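Local coordinates for 4-hydroxythreonine-4-phosphate dehydrogenase (Legionella pneumophila subsp. pneumophila, PDB 6XMY), which probably catalyses the NAD(P)-dependent oxidation of 4-(phosphooxy)-L-threonine, a step in the biosynthesis of pyridoxine 5'-phosphate, at residues A[11-16]-A[36-41]; A[163-167]-A[178-183]; A[295-299]-A[315-319]. All coordinates share one frame; numbering follows the deposited sequence.

Interaction 1 of 3, residues A[11-16]-A[36-41]; sequences PLLISS and PVVILG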
ATOM      1  N   PRO A  11      -1.045  -1.566 -19.428  1.00 16.24           N
ATOM      2  CA  PRO A  11      -1.813  -0.764 -18.470  1.00 15.34           C
ATOM      3  C   PRO A  11      -1.555  -1.172 -17.030  1.00 12.01           C
ATOM      4  O   PRO A  11      -1.073  -2.264 -16.724  1.00 12.58           O
ATOM      5  CB  PRO A  11      -3.275  -1.031 -18.852  1.00 16.80           C
ATOM      6  CG  PRO A  11      -3.224  -1.579 -20.246  1.00 17.41           C
ATOM      7  CD  PRO A  11      -1.918  -2.328 -20.335  1.00 16.92           C
ATOM      8  N   LEU A  12      -1.902  -0.248 -16.141  1.00 10.99           N
ATOM      9  CA  LEU A  12      -1.907  -0.501 -14.709  1.00 10.76           C
ATOM     10  C   LEU A  12      -3.229  -1.160 -14.345  1.00 10.93           C
ATOM     11  O   LEU A  12      -4.291  -0.759 -14.832  1.00 13.65           O
ATOM     12  CB  LEU A  12      -1.795   0.829 -13.958  1.00 12.83           C
ATOM     13  CG  LEU A  12      -0.646   1.743 -14.408  1.00 16.02           C
ATOM     14  CD1 LEU A  12      -0.823   3.174 -13.888  1.00 19.83           C
ATOM     15  CD2 LEU A  12       0.673   1.175 -13.946  1.00 16.99           C
ATOM     16  N   LEU A  13      -3.169  -2.181 -13.495  1.00  9.06           N
ATOM     17  CA  LEU A  13      -4.371  -2.893 -13.071  1.00  9.13           C
ATOM     18  C   LEU A  13      -4.778  -2.402 -11.688  1.00  8.70           C
ATOM     19  O   LEU A  13      -3.952  -2.385 -10.771  1.00  9.42           O
ATOM     20  CB  LEU A  13      -4.092  -4.395 -13.034  1.00 11.10           C
ATOM     21  CG  LEU A  13      -5.277  -5.342 -12.909  1.00 11.71           C
ATOM     22  CD1 LEU A  13      -6.236  -5.153 -14.080  1.00 10.80           C
ATOM     23  CD2 LEU A  13      -4.772  -6.786 -12.833  1.00 12.80           C
ATOM     24  N   ILE A  14      -6.038  -1.992 -11.540  1.00  9.03           N
ATOM     25  CA  ILE A  14      -6.529  -1.418 -10.288  1.00  9.55           C
ATOM     26  C   ILE A  14      -7.528  -2.385  -9.679  1.00  8.49           C
ATOM     27  O   ILE A  14      -8.589  -2.632 -10.266  1.00 10.36           O
ATOM     28  CB  ILE A  14      -7.199  -0.049 -10.501  1.00  9.07           C
ATOM     29  CG1 ILE A  14      -6.433   0.808 -11.512  1.00 12.65           C
ATOM     30  CG2 ILE A  14      -7.405   0.675  -9.150  1.00 11.79           C
ATOM     31  CD1 ILE A  14      -5.016   1.118 -11.148  1.00 12.95           C
ATOM     32  N   SER A  15      -7.208  -2.940  -8.511  1.00  7.91           N
ATOM     33  CA  SER A  15      -8.224  -3.677  -7.765  1.00  8.88           C
ATOM     34  C   SER A  15      -9.190  -2.695  -7.121  1.00  9.02           C
ATOM     35  O   SER A  15      -8.779  -1.847  -6.323  1.00 10.63           O
ATOM     36  CB  SER A  15      -7.598  -4.548  -6.686  1.00 12.29           C
ATOM     37  OG  SER A  15      -8.600  -4.918  -5.757  1.00 11.48           O
ATOM     38  N   SER A  16     -10.467  -2.800  -7.460  1.00  8.11           N
ATOM     39  CA  SER A  16     -11.464  -1.888  -6.916  1.00  9.02           C
ATOM     40  C   SER A  16     -11.848  -2.183  -5.465  1.00  9.69           C
ATOM     41  O   SER A  16     -12.610  -1.406  -4.886  1.00 11.74           O
ATOM     42  CB  SER A  16     -12.690  -1.824  -7.836  1.00  9.79           C
ATOM     43  OG  SER A  16     -13.366  -3.069  -7.900  1.00  9.67           O
ATOM     44  N   PRO A  36      -3.304   5.304 -17.590  1.00 14.17           N
ATOM     45  CA  PRO A  36      -3.587   4.064 -18.338  1.00 13.38           C
ATOM     46  C   PRO A  36      -3.956   2.922 -17.400  1.00 12.21           C
ATOM     47  O   PRO A  36      -3.136   2.093 -16.995  1.00 15.44           O
ATOM     48  CB  PRO A  36      -2.261   3.799 -19.047  1.00 17.03           C
ATOM     49  CG  PRO A  36      -1.239   4.362 -18.110  1.00 16.08           C
ATOM     50  CD  PRO A  36      -1.860   5.586 -17.509  1.00 15.97           C
ATOM     51  N   VAL A  37      -5.235   2.884 -17.032  1.00 10.65           N
ATOM     52  CA  VAL A  37      -5.706   1.984 -15.991  1.00 10.62           C
ATOM     53  C   VAL A  37      -6.767   1.043 -16.537  1.00  9.20           C
ATOM     54  O   VAL A  37      -7.519   1.373 -17.461  1.00 11.05           O
ATOM     55  CB  VAL A  37      -6.241   2.756 -14.765  1.00 10.65           C
ATOM     56  CG1 VAL A  37      -5.145   3.628 -14.175  1.00 11.58           C
ATOM     57  CG2 VAL A  37      -7.472   3.586 -15.143  1.00 12.48           C
ATOM     58  N   VAL A  38      -6.813  -0.148 -15.945  1.00  8.79           N
ATOM     59  CA  VAL A  38      -7.867  -1.128 -16.170  1.00  8.95           C
ATOM     60  C   VAL A  38      -8.365  -1.543 -14.795  1.00  9.21           C
ATOM     61  O   VAL A  38      -7.558  -1.877 -13.922  1.00  9.76           O
ATOM     62  CB  VAL A  38      -7.331  -2.349 -16.943  1.00 10.16           C
ATOM     63  CG1 VAL A  38      -8.378  -3.471 -16.978  1.00 12.14           C
ATOM     64  CG2 VAL A  38      -6.922  -1.936 -18.372  1.00 11.98           C
ATOM     65  N   ILE A  39      -9.682  -1.492 -14.589  1.00  9.90           N
ATOM     66  CA  ILE A  39     -10.278  -1.717 -13.274  1.00  8.69           C
ATOM     67  C   ILE A  39     -10.709  -3.167 -13.149  1.00  7.85           C
ATOM     68  O   ILE A  39     -11.494  -3.653 -13.969  1.00 10.56           O
ATOM     69  CB  ILE A  39     -11.493  -0.802 -13.046  1.00  8.75           C
ATOM     70  CG1 ILE A  39     -11.169   0.656 -13.400  1.00 10.67           C
ATOM     71  CG2 ILE A  39     -12.013  -0.959 -11.625  1.00 10.93           C
ATOM     72  CD1 ILE A  39      -9.949   1.219 -12.691  1.00 10.61           C
ATOM     73  N   LEU A  40     -10.248  -3.841 -12.103  1.00  8.94           N
ATOM     74  CA  LEU A  40     -10.753  -5.155 -11.729  1.00  8.55           C
ATOM     75  C   LEU A  40     -11.948  -4.962 -10.811  1.00  8.55           C
ATOM     76  O   LEU A  40     -11.798  -4.418  -9.715  1.00 10.20           O
ATOM     77  CB  LEU A  40      -9.700  -5.921 -10.942  1.00 11.93           C
ATOM     78  CG  LEU A  40      -8.582  -6.622 -11.665  1.00 16.32           C
ATOM     79  CD1 LEU A  40      -7.628  -7.122 -10.600  1.00 21.80           C
ATOM     80  CD2 LEU A  40      -9.123  -7.782 -12.536  1.00 15.58           C
ATOM     81  N   GLY A  41     -13.117  -5.416 -11.240  1.00  9.13           N
ATOM     82  CA  GLY A  41     -14.292  -5.267 -10.406  1.00  8.79           C
ATOM     83  C   GLY A  41     -15.527  -5.685 -11.163  1.00  8.13           C
ATOM     84  O   GLY A  41     -15.491  -5.985 -12.362  1.00  9.50           O
TER
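L13 and L40 meet on one face of two parallel strands, their side chains crossing at a slant. CD2 of L13 lies 3.6 Å from CD1 of L40, while CD1 of L13 rests 3.7 Å from CG of L40, so the fork of L13 bears on the branch point of L40. L13 reaches across because its CG stands anti to the backbone N (chi1 -167°), which brings both methyls close to the neighbouring strand. The same CD1 also meets CG1 of V38. The other methyl of V38, CG2, is turned to the P11 ring, 3.8 Å from P11 CB, and these two side chains run side by side in the same direction.

The opposite face carries L12, I14, V37 and I39. Here I14 lies between two partners, its CG1 3.8 Å from V37 CB and 3.7 Å from I39 CD1, with its own CD1 leaning on V37 CG1. Strands 12-15 and 37-41 belong to a beta-alpha-beta unit. Its helix, 23-29, covers the I14 and I39 side through C27, beside helix 314-328, which packs on L12, I14 and V37. Helix 96-111 covers L13 and S15 on the other face, giving the layered alpha/beta build of this family.

The backbones are joined by L12 N to P36 O, V38 N to L12 O, I14 N to V38 O and L40 N to I14 O, each 2.8 Å. At the far end L40 O is held twice by S16, by N at 3.1 Å and by OG at 2.8 Å. The hydroxyl can do this because OG sits between its own backbone N and carbonyl carbon (chi1 65°); it approaches L40 O tilted 15° from the carbonyl plane. S16 CB, meanwhile, packs on CG2 of I39.

Interaction 2 of 3, residues A[163-167]-A[178-183]; sequences ALVTT and ISSLLI
V165 pushes one methyl, CG1, into a shallow hollow formed by I178, L182 and I183. The closest touch is with L182, whose CD2 comes within 3.7 Å of V165 CG1 as the two side chains slant past each other. I183 CG1 and I178 CG1 make the rest of the hollow, lying 4.1 Å and 4.2 Å from that same V165 CG1. V165 can fill it because CG1 is extended, anti to its backbone N (chi1 176°), and projects toward the start of the helix.

A second, smaller bump sits beside the first. T166 CG2 abuts I178 CG1 at 3.8 Å, the two side chains meeting at about a right angle, so I178 CG1 faces both methyls at once. From its own side L182 CD2 also lies 3.7 Å from V165 O, fitting against the backbone as well as the methyl. The polar branch of T166 takes no part in this apolar fit: OG1 is hydrogen-bonded to M266 O.

L182 and I183 belong to the first turn of helix 180-197. S179 stands at the N-cap, its OG accepting from L182 N at 3.1 Å, and I183 N bonds back to S179 O. I183 is further packed on I228 and A231 of helix 223-237, while V264 and M266 also lie against V165.

The arrangement closes the connection from strand 161-164 to helix 180-197 in an alpha/beta domain, with the residues just past the strand's C-terminal end packed on the helix start. That connection carries the zinc ligand H168, and the T166 side chain lies about 6 Å from that of H268, which also binds the zinc ion.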
ATOM      1  N   ALA A 163       8.719   3.286   6.656  1.00  8.58           N
ATOM      2  CA  ALA A 163       8.629   1.843   6.512  1.00  9.15           C
ATOM      3  C   ALA A 163       8.416   1.227   7.884  1.00  8.87           C
ATOM      4  O   ALA A 163       8.912   1.736   8.891  1.00  9.86           O
ATOM      5  CB  ALA A 163       9.915   1.284   5.900  1.00  9.26           C
ATOM      6  N   LEU A 164       7.692   0.115   7.916  1.00  7.89           N
ATOM      7  CA  LEU A 164       7.327  -0.550   9.158  1.00  8.47           C
ATOM      8  C   LEU A 164       8.096  -1.853   9.316  1.00  8.75           C
ATOM      9  O   LEU A 164       8.215  -2.635   8.365  1.00 10.39           O
ATOM     10  CB  LEU A 164       5.823  -0.835   9.184  1.00 10.09           C
ATOM     11  CG  LEU A 164       4.894   0.381   9.096  1.00  9.13           C
ATOM     12  CD1 LEU A 164       3.451  -0.078   9.103  1.00 10.75           C
ATOM     13  CD2 LEU A 164       5.172   1.386  10.231  1.00 12.25           C
ATOM     14  N   VAL A 165       8.607  -2.088  10.525  1.00  8.71           N
ATOM     15  CA  VAL A 165       9.196  -3.387  10.832  1.00  9.38           C
ATOM     16  C   VAL A 165       8.105  -4.431  10.997  1.00  9.42           C
ATOM     17  O   VAL A 165       8.258  -5.582  10.572  1.00 10.97           O
ATOM     18  CB  VAL A 165      10.113  -3.309  12.067  1.00  8.94           C
ATOM     19  CG1 VAL A 165      10.635  -4.705  12.435  1.00 10.97           C
ATOM     20  CG2 VAL A 165      11.263  -2.321  11.827  1.00  9.65           C
ATOM     21  N   THR A 166       7.007  -4.055  11.656  1.00  9.14           N
ATOM     22  CA  THR A 166       5.828  -4.894  11.794  1.00  9.99           C
ATOM     23  C   THR A 166       4.606  -4.121  11.318  1.00  9.35           C
ATOM     24  O   THR A 166       4.551  -2.893  11.422  1.00  9.67           O
ATOM     25  CB  THR A 166       5.611  -5.368  13.248  1.00 10.17           C
ATOM     26  OG1 THR A 166       5.308  -4.256  14.110  1.00  9.59           O
ATOM     27  CG2 THR A 166       6.845  -6.110  13.748  1.00 11.77           C
ATOM     28  N   THR A 167       3.619  -4.853  10.778  1.00 10.00           N
ATOM     29  CA  THR A 167       2.474  -4.226  10.131  1.00 10.23           C
ATOM     30  C   THR A 167       1.234  -4.456  10.977  1.00 10.52           C
ATOM     31  O   THR A 167       1.066  -3.799  12.026  1.00 11.56           O
ATOM     32  CB  THR A 167       2.306  -4.739   8.693  1.00 13.72           C
ATOM     33  OG1 THR A 167       2.051  -6.149   8.721  1.00 15.04           O
ATOM     34  CG2 THR A 167       3.543  -4.457   7.870  1.00 15.68           C
ATOM     35  N   ILE A 178       9.613  -8.698  16.936  1.00 12.66           N
ATOM     36  CA  ILE A 178      10.782  -7.957  16.468  1.00 13.59           C
ATOM     37  C   ILE A 178      12.047  -8.681  16.905  1.00 14.91           C
ATOM     38  O   ILE A 178      12.374  -8.732  18.095  1.00 18.70           O
ATOM     39  CB  ILE A 178      10.768  -6.504  16.954  1.00 14.56           C
ATOM     40  CG1 ILE A 178       9.559  -5.772  16.363  1.00 17.79           C
ATOM     41  CG2 ILE A 178      12.090  -5.814  16.589  1.00 16.15           C
ATOM     42  CD1 ILE A 178       9.268  -4.462  17.029  1.00 17.25           C
ATOM     43  N   SER A 179      12.766  -9.226  15.935  1.00 15.05           N
ATOM     44  CA  SER A 179      14.066  -9.836  16.147  1.00 13.42           C
ATOM     45  C   SER A 179      15.106  -9.017  15.394  1.00 12.71           C
ATOM     46  O   SER A 179      14.775  -8.219  14.511  1.00 11.26           O
ATOM     47  CB  SER A 179      14.085 -11.268  15.616  1.00 13.90           C
ATOM     48  OG  SER A 179      13.874 -11.280  14.217  1.00 15.45           O
ATOM     49  N   SER A 180      16.378  -9.226  15.745  1.00 13.05           N
ATOM     50  CA  SER A 180      17.444  -8.557  15.005  1.00 12.39           C
ATOM     51  C   SER A 180      17.405  -8.943  13.526  1.00 12.74           C
ATOM     52  O   SER A 180      17.556  -8.083  12.650  1.00 13.09           O
ATOM     53  CB  SER A 180      18.805  -8.886  15.619  1.00 12.98           C
ATOM     54  OG  SER A 180      18.913  -8.368  16.939  1.00 15.27           O
ATOM     55  N   LEU A 181      17.179 -10.229  13.233  1.00 13.53           N
ATOM     56  CA  LEU A 181      17.126 -10.684  11.846  1.00 15.34           C
ATOM     57  C   LEU A 181      16.004 -10.008  11.073  1.00 12.55           C
ATOM     58  O   LEU A 181      16.182  -9.640   9.909  1.00 13.74           O
ATOM     59  CB  LEU A 181      16.967 -12.202  11.800  1.00 19.64           C
ATOM     60  CG  LEU A 181      18.253 -13.015  11.920  1.00 28.53           C
ATOM     61  CD1 LEU A 181      17.969 -14.492  11.691  1.00 31.21           C
ATOM     62  CD2 LEU A 181      19.278 -12.510  10.916  1.00 30.63           C
ATOM     63  N   LEU A 182      14.839  -9.831  11.698  1.00 11.64           N
ATOM     64  CA  LEU A 182      13.738  -9.179  10.998  1.00 10.91           C
ATOM     65  C   LEU A 182      14.086  -7.737  10.656  1.00 10.93           C
ATOM     66  O   LEU A 182      13.844  -7.280   9.535  1.00 12.37           O
ATOM     67  CB  LEU A 182      12.451  -9.237  11.824  1.00 11.92           C
ATOM     68  CG  LEU A 182      11.267  -8.477  11.201  1.00 10.79           C
ATOM     69  CD1 LEU A 182      10.813  -9.121   9.897  1.00 12.88           C
ATOM     70  CD2 LEU A 182      10.115  -8.397  12.184  1.00 13.09           C
ATOM     71  N   ILE A 183      14.666  -7.007  11.615  1.00 10.11           N
ATOM     72  CA  ILE A 183      15.059  -5.620  11.367  1.00  9.50           C
ATOM     73  C   ILE A 183      16.056  -5.552  10.220  1.00 10.26           C
ATOM     74  O   ILE A 183      15.941  -4.709   9.319  1.00 11.49           O
ATOM     75  CB  ILE A 183      15.636  -4.995  12.648  1.00 10.27           C
ATOM     76  CG1 ILE A 183      14.549  -4.880  13.722  1.00 11.25           C
ATOM     77  CG2 ILE A 183      16.235  -3.631  12.349  1.00 10.74           C
ATOM     78  CD1 ILE A 183      15.103  -4.478  15.063  1.00 13.62           C
TER

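Interaction 3 of 3, residues A[295-299]-A[315-319]; sequences TSVDH and SMLAA. With NAD (nicotinamide-adenine-dinucleotide), chain B.
Two hydrogen bonds hold S315 OG: D298 N donates to it at 2.9 Å, and it is bonded to A283 O. OD1 of D298 approaches the same S315 OG to 3.0 Å. With its OG anti to the backbone N (chi1 -180°), S315 reaches from the helix to the bend after the strand. At the other end T295 OG1 donates to A319 O over 2.8 Å, coming from above the carbonyl plane, 53° out of it. Between these bonds V297 CG1 packs on CA of M316 at 3.6 Å, and A319 CB lies against S296 O.

The H299 ring is covered on both faces, by V297 CB on one and by the adenine amino N6A of NAD on the other, 3.3 Å above the ring plane and toward its rim. In the ring plane a water joins H299 NE2 to M316 N, 2.9 Å from each. S296 OG bonds to V297 O and weakly accepts from the nicotinamide amide N7N.

Residues 295-297 run nearly antiparallel to 315-319, the axes of these short segments 7.0 Å apart. They lie on strand 294-297, flanked by strands 117-120 and 284-288, and on helix 314-328; helix 23-29 adds L26 beside H299 and M316.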
ATOM      1  N   THR A 295       1.173  -0.648  -5.464  1.00  8.36           N
ATOM      2  CA  THR A 295       0.898   0.515  -4.631  1.00  7.50           C
ATOM      3  C   THR A 295      -0.546   0.455  -4.153  1.00  8.19           C
ATOM      4  O   THR A 295      -1.342  -0.392  -4.577  1.00  8.10           O
ATOM      5  CB  THR A 295       1.148   1.824  -5.388  1.00  8.52           C
ATOM      6  OG1 THR A 295       0.241   1.913  -6.492  1.00  9.26           O
ATOM      7  CG2 THR A 295       2.579   1.886  -5.894  1.00  9.78           C
ATOM      8  N   SER A 296      -0.882   1.401  -3.280  1.00  7.52           N
ATOM      9  CA  SER A 296      -2.162   1.369  -2.595  1.00  9.01           C
ATOM     10  C   SER A 296      -2.505   2.757  -2.085  1.00  8.25           C
ATOM     11  O   SER A 296      -1.621   3.579  -1.805  1.00  8.62           O
ATOM     12  CB  SER A 296      -2.097   0.390  -1.427  1.00  9.39           C
ATOM     13  OG  SER A 296      -3.338   0.316  -0.754  1.00  9.25           O
ATOM     14  N   VAL A 297      -3.812   2.981  -1.913  1.00  8.49           N
ATOM     15  CA  VAL A 297      -4.255   4.112  -1.117  1.00  8.93           C
ATOM     16  C   VAL A 297      -3.733   3.963   0.305  1.00  8.66           C
ATOM     17  O   VAL A 297      -3.382   2.869   0.759  1.00 10.28           O
ATOM     18  CB  VAL A 297      -5.785   4.223  -1.109  1.00  9.72           C
ATOM     19  CG1 VAL A 297      -6.302   4.560  -2.497  1.00 11.11           C
ATOM     20  CG2 VAL A 297      -6.415   2.947  -0.551  1.00 12.03           C
ATOM     21  N   ASP A 298      -3.688   5.090   1.019  1.00 10.02           N
ATOM     22  CA  ASP A 298      -3.252   5.126   2.413  1.00  9.76           C
ATOM     23  C   ASP A 298      -4.428   5.232   3.375  1.00 10.09           C
ATOM     24  O   ASP A 298      -4.287   5.765   4.482  1.00 13.08           O
ATOM     25  CB  ASP A 298      -2.263   6.267   2.652  1.00 13.19           C
ATOM     26  CG  ASP A 298      -2.939   7.615   2.699  1.00 18.19           C
ATOM     27  OD1 ASP A 298      -4.029   7.761   2.109  1.00 16.91           O
ATOM     28  OD2 ASP A 298      -2.394   8.530   3.355  1.00 24.09           O
ATOM     29  N   HIS A 299      -5.593   4.741   2.975  1.00  9.52           N
ATOM     30  CA  HIS A 299      -6.793   4.876   3.777  1.00  9.87           C
ATOM     31  C   HIS A 299      -7.641   3.632   3.593  1.00  9.93           C
ATOM     32  O   HIS A 299      -7.360   2.779   2.745  1.00 10.25           O
ATOM     33  CB  HIS A 299      -7.575   6.136   3.403  1.00 10.93           C
ATOM     34  CG  HIS A 299      -8.022   6.162   1.973  1.00  8.55           C
ATOM     35  ND1 HIS A 299      -9.033   5.353   1.498  1.00  9.91           N
ATOM     36  CD2 HIS A 299      -7.603   6.904   0.918  1.00 10.19           C
ATOM     37  CE1 HIS A 299      -9.215   5.591   0.211  1.00 10.65           C
ATOM     38  NE2 HIS A 299      -8.360   6.527  -0.168  1.00 10.57           N
ATOM     39  N   SER A 315      -5.245  10.269  -2.633  1.00 10.38           N
ATOM     40  CA  SER A 315      -4.359   9.131  -2.397  1.00 10.53           C
ATOM     41  C   SER A 315      -4.410   8.136  -3.553  1.00  8.55           C
ATOM     42  O   SER A 315      -3.367   7.652  -4.008  1.00 10.22           O
ATOM     43  CB  SER A 315      -4.698   8.436  -1.082  1.00 10.33           C
ATOM     44  OG  SER A 315      -3.825   7.343  -0.875  1.00  9.57           O
ATOM     45  N   MET A 316      -5.608   7.819  -4.053  1.00 10.17           N
ATOM     46  CA  MET A 316      -5.709   6.927  -5.207  1.00  9.58           C
ATOM     47  C   MET A 316      -4.944   7.492  -6.399  1.00 10.89           C
ATOM     48  O   MET A 316      -4.185   6.773  -7.067  1.00 10.51           O
ATOM     49  CB  MET A 316      -7.175   6.691  -5.561  1.00 11.19           C
ATOM     50  CG  MET A 316      -7.347   5.894  -6.860  1.00 12.05           C
ATOM     51  SD  MET A 316      -6.615   4.232  -6.851  1.00 13.70           S
ATOM     52  CE  MET A 316      -7.908   3.325  -6.008  1.00 14.86           C
ATOM     53  N   LEU A 317      -5.123   8.788  -6.681  1.00 11.15           N
ATOM     54  CA  LEU A 317      -4.438   9.383  -7.825  1.00  9.55           C
ATOM     55  C   LEU A 317      -2.930   9.320  -7.647  1.00 10.31           C
ATOM     56  O   LEU A 317      -2.197   8.999  -8.591  1.00 11.83           O
ATOM     57  CB  LEU A 317      -4.905  10.824  -8.039  1.00 11.34           C
ATOM     58  CG  LEU A 317      -6.307  10.995  -8.619  1.00 14.78           C
ATOM     59  CD1 LEU A 317      -6.796  12.436  -8.418  1.00 16.37           C
ATOM     60  CD2 LEU A 317      -6.313  10.632 -10.097  1.00 15.42           C
ATOM     61  N   ALA A 318      -2.448   9.618  -6.438  1.00 10.32           N
ATOM     62  CA  ALA A 318      -1.023   9.504  -6.149  1.00  9.69           C
ATOM     63  C   ALA A 318      -0.535   8.065  -6.284  1.00  8.93           C
ATOM     64  O   ALA A 318       0.574   7.824  -6.783  1.00 10.91           O
ATOM     65  CB  ALA A 318      -0.729  10.048  -4.752  1.00 10.28           C
ATOM     66  N   ALA A 319      -1.351   7.090  -5.860  1.00  9.96           N
ATOM     67  CA  ALA A 319      -0.938   5.687  -5.930  1.00 10.16           C
ATOM     68  C   ALA A 319      -0.819   5.213  -7.371  1.00  7.84           C
ATOM     69  O   ALA A 319       0.116   4.476  -7.712  1.00 10.54           O
ATOM     70  CB  ALA A 319      -1.924   4.804  -5.168  1.00  9.40           C
TER
HETATM   71  PA  NAD B 401     -10.633   4.513   7.066  1.00 14.49           P
HETATM   72  O1A NAD B 401     -11.782   3.742   6.446  1.00 15.23           O
HETATM   73  O2A NAD B 401      -9.562   5.320   6.363  1.00 18.15           O
HETATM   74  O5B NAD B 401     -11.545   5.670   7.959  1.00 17.16           O
HETATM   75  C5B NAD B 401     -10.707   6.547   8.675  1.00 17.49           C
HETATM   76  C4B NAD B 401     -11.229   7.990   8.546  1.00 16.68           C
HETATM   77  O4B NAD B 401     -10.755   8.534   7.292  1.00 17.99           O
HETATM   78  C3B NAD B 401     -12.782   7.971   8.500  1.00 15.17           C
HETATM   79  O3B NAD B 401     -13.193   9.137   9.193  1.00 20.23           O
HETATM   80  C2B NAD B 401     -13.068   8.020   6.970  1.00 16.43           C
HETATM   81  O2B NAD B 401     -14.274   8.655   6.658  1.00 19.57           O
HETATM   82  C1B NAD B 401     -11.882   8.917   6.492  1.00 17.08           C
HETATM   83  N9A NAD B 401     -11.453   8.617   5.129  1.00 15.96           N
HETATM   84  C8A NAD B 401     -10.834   7.464   4.614  1.00 15.10           C
HETATM   85  N7A NAD B 401     -10.567   7.567   3.324  1.00 13.86           N
HETATM   86  C5A NAD B 401     -11.003   8.835   2.965  1.00 13.23           C
HETATM   87  C6A NAD B 401     -11.002   9.534   1.741  1.00 15.38           C
HETATM   88  N6A NAD B 401     -10.473   8.958   0.629  1.00 14.54           N
HETATM   89  N1A NAD B 401     -11.514  10.799   1.672  1.00 17.43           N
HETATM   90  C2A NAD B 401     -12.022  11.331   2.826  1.00 19.52           C
HETATM   91  N3A NAD B 401     -12.096  10.791   4.057  1.00 18.06           N
HETATM   92  C4A NAD B 401     -11.567   9.519   4.084  1.00 15.38           C
HETATM   93  O3  NAD B 401      -9.906   3.419   8.015  1.00 16.92           O
HETATM   94  PN  NAD B 401     -10.449   2.710   9.324  1.00 15.78           P
HETATM   95  O1N NAD B 401      -9.344   2.471  10.325  1.00 16.22           O
HETATM   96  O2N NAD B 401     -11.846   3.153   9.608  1.00 21.30           O
HETATM   97  O5D NAD B 401     -10.699   1.036   8.793  1.00 17.36           O
HETATM   98  C5D NAD B 401     -11.738   0.850   7.890  1.00 14.22           C
HETATM   99  C4D NAD B 401     -11.443  -0.444   7.129  1.00 13.06           C
HETATM  100  O4D NAD B 401     -10.454  -0.138   6.112  1.00 10.61           O
HETATM  101  C3D NAD B 401     -10.785  -1.504   8.078  1.00 13.41           C
HETATM  102  O3D NAD B 401     -11.259  -2.748   7.649  1.00 13.05           O
HETATM  103  C2D NAD B 401      -9.278  -1.352   7.774  1.00 11.39           C
HETATM  104  O2D NAD B 401      -8.525  -2.523   7.928  1.00 12.92           O
HETATM  105  C1D NAD B 401      -9.407  -1.090   6.247  1.00 10.94           C
HETATM  106  N1N NAD B 401      -8.172  -0.446   5.684  1.00 11.63           N
HETATM  107  C2N NAD B 401      -7.737  -0.947   4.486  1.00 12.22           C
HETATM  108  C3N NAD B 401      -6.600  -0.413   3.873  1.00 11.81           C
HETATM  109  C7N NAD B 401      -6.230  -1.021   2.574  1.00 10.51           C
HETATM  110  O7N NAD B 401      -6.925  -1.901   2.062  1.00  9.46           O
HETATM  111  N7N NAD B 401      -5.092  -0.532   1.964  1.00 13.63           N
HETATM  112  C4N NAD B 401      -5.899   0.640   4.489  1.00 12.60           C
HETATM  113  C5N NAD B 401      -6.380   1.139   5.713  1.00 12.38           C
HETATM  114  C6N NAD B 401      -7.524   0.578   6.315  1.00 11.65           C
HETATM  115  O   HOH W   1      -8.029   8.249  -2.428  1.00 10.67           O

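In the fold
Interactions 1 and 3 are neighbours, their centres about 13 Å apart, and they touch where I14 CG2 meets M316 CE at 4.1 Å; the helix that supplies one side of interaction 3 also packs on interaction 1. Interaction 3 carries S296 and H299 of the NAD site. Interaction 1 lies to the side, strand 117-120 standing between strands 12-15 and 294-297, with the S15 side chain about 9 Å from NAD and about 5 Å from that of V123, which binds it. Interaction 2 lies across the chain's centre from interaction 1, about 31 Å from it and about 24 Å from interaction 3, centre to centre. Its T166 side chain is about 11 Å from the zinc ion, that of D298 about 9 Å.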